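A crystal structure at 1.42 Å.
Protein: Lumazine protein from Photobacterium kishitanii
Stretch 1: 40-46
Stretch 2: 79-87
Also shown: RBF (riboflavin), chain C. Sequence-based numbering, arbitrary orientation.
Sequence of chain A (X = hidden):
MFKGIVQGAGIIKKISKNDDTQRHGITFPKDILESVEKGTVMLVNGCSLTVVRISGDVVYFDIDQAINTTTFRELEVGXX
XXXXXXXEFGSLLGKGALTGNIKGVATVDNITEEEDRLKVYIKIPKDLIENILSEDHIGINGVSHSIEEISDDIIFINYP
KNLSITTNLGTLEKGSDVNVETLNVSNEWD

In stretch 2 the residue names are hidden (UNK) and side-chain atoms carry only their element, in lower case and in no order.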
# COMPACT_ATOMS: atom_id res chain seq x y z
N THR A 40 -13.46 11.84 0.28
CA THR A 40 -12.85 10.92 1.22
C THR A 40 -11.37 10.83 0.96
O THR A 40 -10.92 10.72 -0.20
CB THR A 40 -13.39 9.52 1.05
OG1 THR A 40 -14.79 9.48 1.46
CG2 THR A 40 -12.58 8.44 1.78
N VAL A 41 -10.59 10.89 2.02
CA VAL A 41 -9.14 10.73 1.96
C VAL A 41 -8.91 9.38 2.61
O VAL A 41 -9.22 9.12 3.76
CB VAL A 41 -8.41 11.85 2.74
CG1 VAL A 41 -6.92 11.52 2.71
CG2 VAL A 41 -8.61 13.12 1.99
N MET A 42 -8.36 8.41 1.89
CA MET A 42 -8.17 7.02 2.34
C MET A 42 -6.89 6.52 1.81
O MET A 42 -6.19 7.23 0.95
CB MET A 42 -9.32 6.11 1.89
CG MET A 42 -9.41 6.06 0.31
SD MET A 42 -10.70 4.93 -0.26
CE MET A 42 -10.04 3.35 0.26
N LEU A 43 -6.46 5.37 2.30
CA LEU A 43 -5.20 4.76 1.77
C LEU A 43 -5.43 3.79 0.63
O LEU A 43 -6.22 2.86 0.73
CB LEU A 43 -4.45 4.01 2.88
CG LEU A 43 -4.13 4.87 4.10
CD1 LEU A 43 -3.19 4.00 5.00
CD2 LEU A 43 -3.41 6.18 3.76
N VAL A 44 -4.68 4.05 -0.43
CA VAL A 44 -4.68 3.13 -1.57
C VAL A 44 -3.22 2.67 -1.73
O VAL A 44 -2.29 3.49 -1.89
CB VAL A 44 -5.09 3.89 -2.86
CG1 VAL A 44 -5.03 2.83 -4.05
CG2 VAL A 44 -6.48 4.41 -2.71
N ASN A 45 -3.00 1.36 -1.54
CA ASN A 45 -1.63 0.92 -1.41
C ASN A 45 -0.80 1.72 -0.46
O ASN A 45 0.43 1.98 -0.60
CB ASN A 45 -0.85 0.85 -2.72
CG ASN A 45 -1.25 -0.32 -3.61
OD1 ASN A 45 -1.76 -1.33 -3.15
ND2 ASN A 45 -0.92 -0.22 -4.91
N GLY A 46 -1.44 2.06 0.70
CA GLY A 46 -0.72 2.78 1.78
C GLY A 46 -0.56 4.23 1.52
O GLY A 46 -0.05 4.97 2.44
N UNK A 79 -4.56 -4.48 -12.16
CA UNK A 79 -3.79 -4.68 -10.94
C UNK A 79 -4.70 -4.44 -9.70
O UNK A 79 -5.67 -3.69 -9.69
o UNK A 79 -1.52 -5.05 -12.62
n UNK A 79 -0.63 -3.07 -11.95
c UNK A 79 -2.66 -3.69 -10.85
c UNK A 79 -1.54 -3.94 -11.88
N UNK A 80 -4.31 -5.12 -8.63
CA UNK A 80 -5.05 -5.13 -7.36
C UNK A 80 -4.30 -4.18 -6.44
O UNK A 80 -3.10 -4.25 -6.23
c UNK A 80 -5.82 -8.17 -5.35
c UNK A 80 -5.57 -6.66 -5.44
n UNK A 80 -3.85 -9.18 -4.74
c UNK A 80 -5.19 -8.70 -4.16
c UNK A 80 -5.02 -6.51 -6.77
N UNK A 81 -5.10 -3.29 -5.81
CA UNK A 81 -4.57 -2.27 -4.86
C UNK A 81 -5.18 -2.52 -3.48
O UNK A 81 -6.33 -2.90 -3.35
c UNK A 81 -6.29 -0.55 -5.34
c UNK A 81 -4.82 -0.84 -5.31
c UNK A 81 -4.17 -0.66 -6.76
N UNK A 82 -4.42 -2.26 -2.42
CA UNK A 82 -4.98 -2.37 -1.05
C UNK A 82 -5.77 -1.15 -0.73
O UNK A 82 -5.32 -0.03 -1.01
c UNK A 82 -3.79 -2.50 -0.11
o UNK A 82 -3.64 -4.80 -0.80
n UNK A 82 -1.79 -3.85 0.10
c UNK A 82 -3.03 -3.81 -0.31
N UNK A 83 -6.88 -1.32 -0.02
CA UNK A 83 -7.75 -0.19 0.41
C UNK A 83 -7.90 -0.14 1.93
O UNK A 83 -8.15 -1.20 2.54
c UNK A 83 -10.58 -0.81 -2.24
c UNK A 83 -9.17 -0.48 -1.74
c UNK A 83 -8.60 0.84 -2.40
c UNK A 83 -9.17 -0.37 -0.19
N UNK A 84 -7.84 1.05 2.51
CA UNK A 84 -8.14 1.20 3.95
C UNK A 84 -8.79 2.58 4.16
O UNK A 84 -8.23 3.64 3.80
o UNK A 84 -6.41 1.48 8.45
c UNK A 84 -6.93 1.13 4.80
o UNK A 84 -4.92 1.12 6.86
c UNK A 84 -6.10 1.20 7.22
c UNK A 84 -7.27 1.18 6.32
N UNK A 85 -10.02 2.55 4.70
CA UNK A 85 -10.74 3.79 5.08
C UNK A 85 -10.40 4.09 6.53
O UNK A 85 -10.14 3.20 7.31
c UNK A 85 -12.22 3.55 4.86
c UNK A 85 -13.06 4.81 5.32
c UNK A 85 -12.48 3.26 3.42
N UNK A 86 -10.30 5.33 6.87
CA UNK A 86 -9.93 5.71 8.24
C UNK A 86 -10.89 5.13 9.29
O UNK A 86 -12.08 4.99 8.98
n UNK A 86 -7.87 10.02 8.36
c UNK A 86 -11.00 7.99 8.38
c UNK A 86 -9.82 7.21 8.46
n UNK A 86 -8.31 10.60 6.20
c UNK A 86 -10.60 9.44 8.79
n UNK A 86 -10.02 9.94 7.53
c UNK A 86 -8.73 10.22 7.37
N UNK A 87 -10.35 4.83 10.50
CA UNK A 87 -11.25 4.35 11.53
C UNK A 87 -12.42 5.27 11.79
O UNK A 87 -12.32 6.51 11.78
c UNK A 87 -8.92 4.68 10.87
c UNK A 87 -10.33 4.38 12.79
c UNK A 87 -8.92 4.05 12.26
N1 RBF C . -1.46 12.84 -3.40
C2 RBF C . -1.99 12.66 -4.63
O2 RBF C . -1.25 12.42 -5.63
N3 RBF C . -3.36 12.66 -4.87
C4 RBF C . -4.28 12.84 -3.82
O4 RBF C . -5.49 12.83 -4.09
C4A RBF C . -3.69 13.11 -2.57
N5 RBF C . -4.60 13.42 -1.48
C5A RBF C . -4.01 13.67 -0.24
C6 RBF C . -4.88 14.09 0.77
C7 RBF C . -4.26 14.37 2.02
C7M RBF C . -5.23 14.89 3.11
C8 RBF C . -2.93 14.21 2.26
C8M RBF C . -2.40 14.47 3.61
C9 RBF C . -2.05 13.76 1.21
C9A RBF C . -2.60 13.58 -0.06
N10 RBF C . -1.75 13.23 -1.16
C10 RBF C . -2.33 13.08 -2.40
C1' RBF C . -0.35 13.22 -1.07
C2' RBF C . 0.30 11.85 -1.01
O2' RBF C . -0.29 11.09 0.10
C3' RBF C . 1.71 11.94 -0.79
O3' RBF C . 2.22 12.78 -1.96
C4' RBF C . 2.47 10.61 -0.97
O4' RBF C . 2.19 9.75 0.16
C5' RBF C . 3.99 10.81 -1.04
O5' RBF C . 4.68 9.59 -1.33
O HOH W 1 -10.85 7.25 4.93
O HOH W 2 -0.97 -2.46 -6.81
O HOH W 3 -3.89 0.81 1.62

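Position 79 carries two carbons, the second bearing one oxygen and one nitrogen, which is a short amide chain. It lies out of reach of stretch 1. The composition gives Asn79.

Position 80 has four carbons in a row ending in nitrogen. Its CA-to-CB bond points away from stretch 1, and the backbone supplies what link there is: water 2 donates to the O of position 80 (2.8 Å) and accepts from Asn45 ND2 (2.9 Å). An unbranched chain ending in an amine is Lys80.

At position 81 one carbon carries two more, a fork directly at CB. It points toward stretch 1, where one methyl lies 3.8 Å from Val44 CG1 and the other 3.8 Å from Asn45 ND2. Three carbons branched at CB identify Val81; the methyl against Val44 is CG2, the other CG1.

Position 82 again shows two carbons, the second with one oxygen and one nitrogen. Its CB sits 3.8 Å from Asn45 OD1, but the polar contacts are made by the backbone. Its N donates to Asn45 OD1 (2.9 Å, 168°), and its O accepts from Asn45 N (2.8 Å, 161°). The amide makes this Asn82, whose OD1 and ND2 are satisfied elsewhere in the structure.

Position 83 has four carbons forked at the second. Its CB approaches Met42 CE at 3.8 Å, and one terminal methyl reaches within 4.2 Å of Val44 CG2. A fork one carbon beyond CB means Leu83, and that methyl is CD2.

Position 84 has three carbons, the third carrying two oxygens: a carboxylate on a two-carbon stem. One oxygen lies 3.8 Å from Leu43 CD1, a packing distance. This is Glu84, and that oxygen is OE1; both carboxylate oxygens find hydrogen bonds elsewhere in the structure.

Position 85 repeats the pattern of one carbon carrying two, with a methyl 4.0 Å from Met42 CE. It is Val85, and the methyl is CG2.

Position 86 has three carbons, a nitrogen, then a carbon bearing two more nitrogens. One terminal nitrogen lies 3.0 Å from Val41 O. The guanidinium identifies Arg86; its NH2 donates to that oxygen at 125°, a weak bond. Water 1 reinforces the link, donating to Val41 O (2.7 Å) and accepting from Arg86 N (2.8 Å).

Position 87 has three carbons closing a ring onto its backbone N, out of reach of stretch 1. The ring defines Pro87.

The contact works as an antiparallel pairing, the strand directions 144° apart. Leu43 and Glu84 exchange hydrogen bonds, Leu43 N to Glu84 O at 2.9 Å and Glu84 N to Leu43 O at 3.0 Å. Val44 and Leu83 form the adjoining non-hydrogen-bonded pair, with their side chains on the same face. Beyond the strand Asn45 continues the pairing with Asn82, its side-chain OD1 accepting the bond from Asn82 N. Apolar packing and two bridging waters supplement this backbone frame, and together the stretches bury 540 Å².

Stretch 2, residues 79-87: NKVNLEVRP
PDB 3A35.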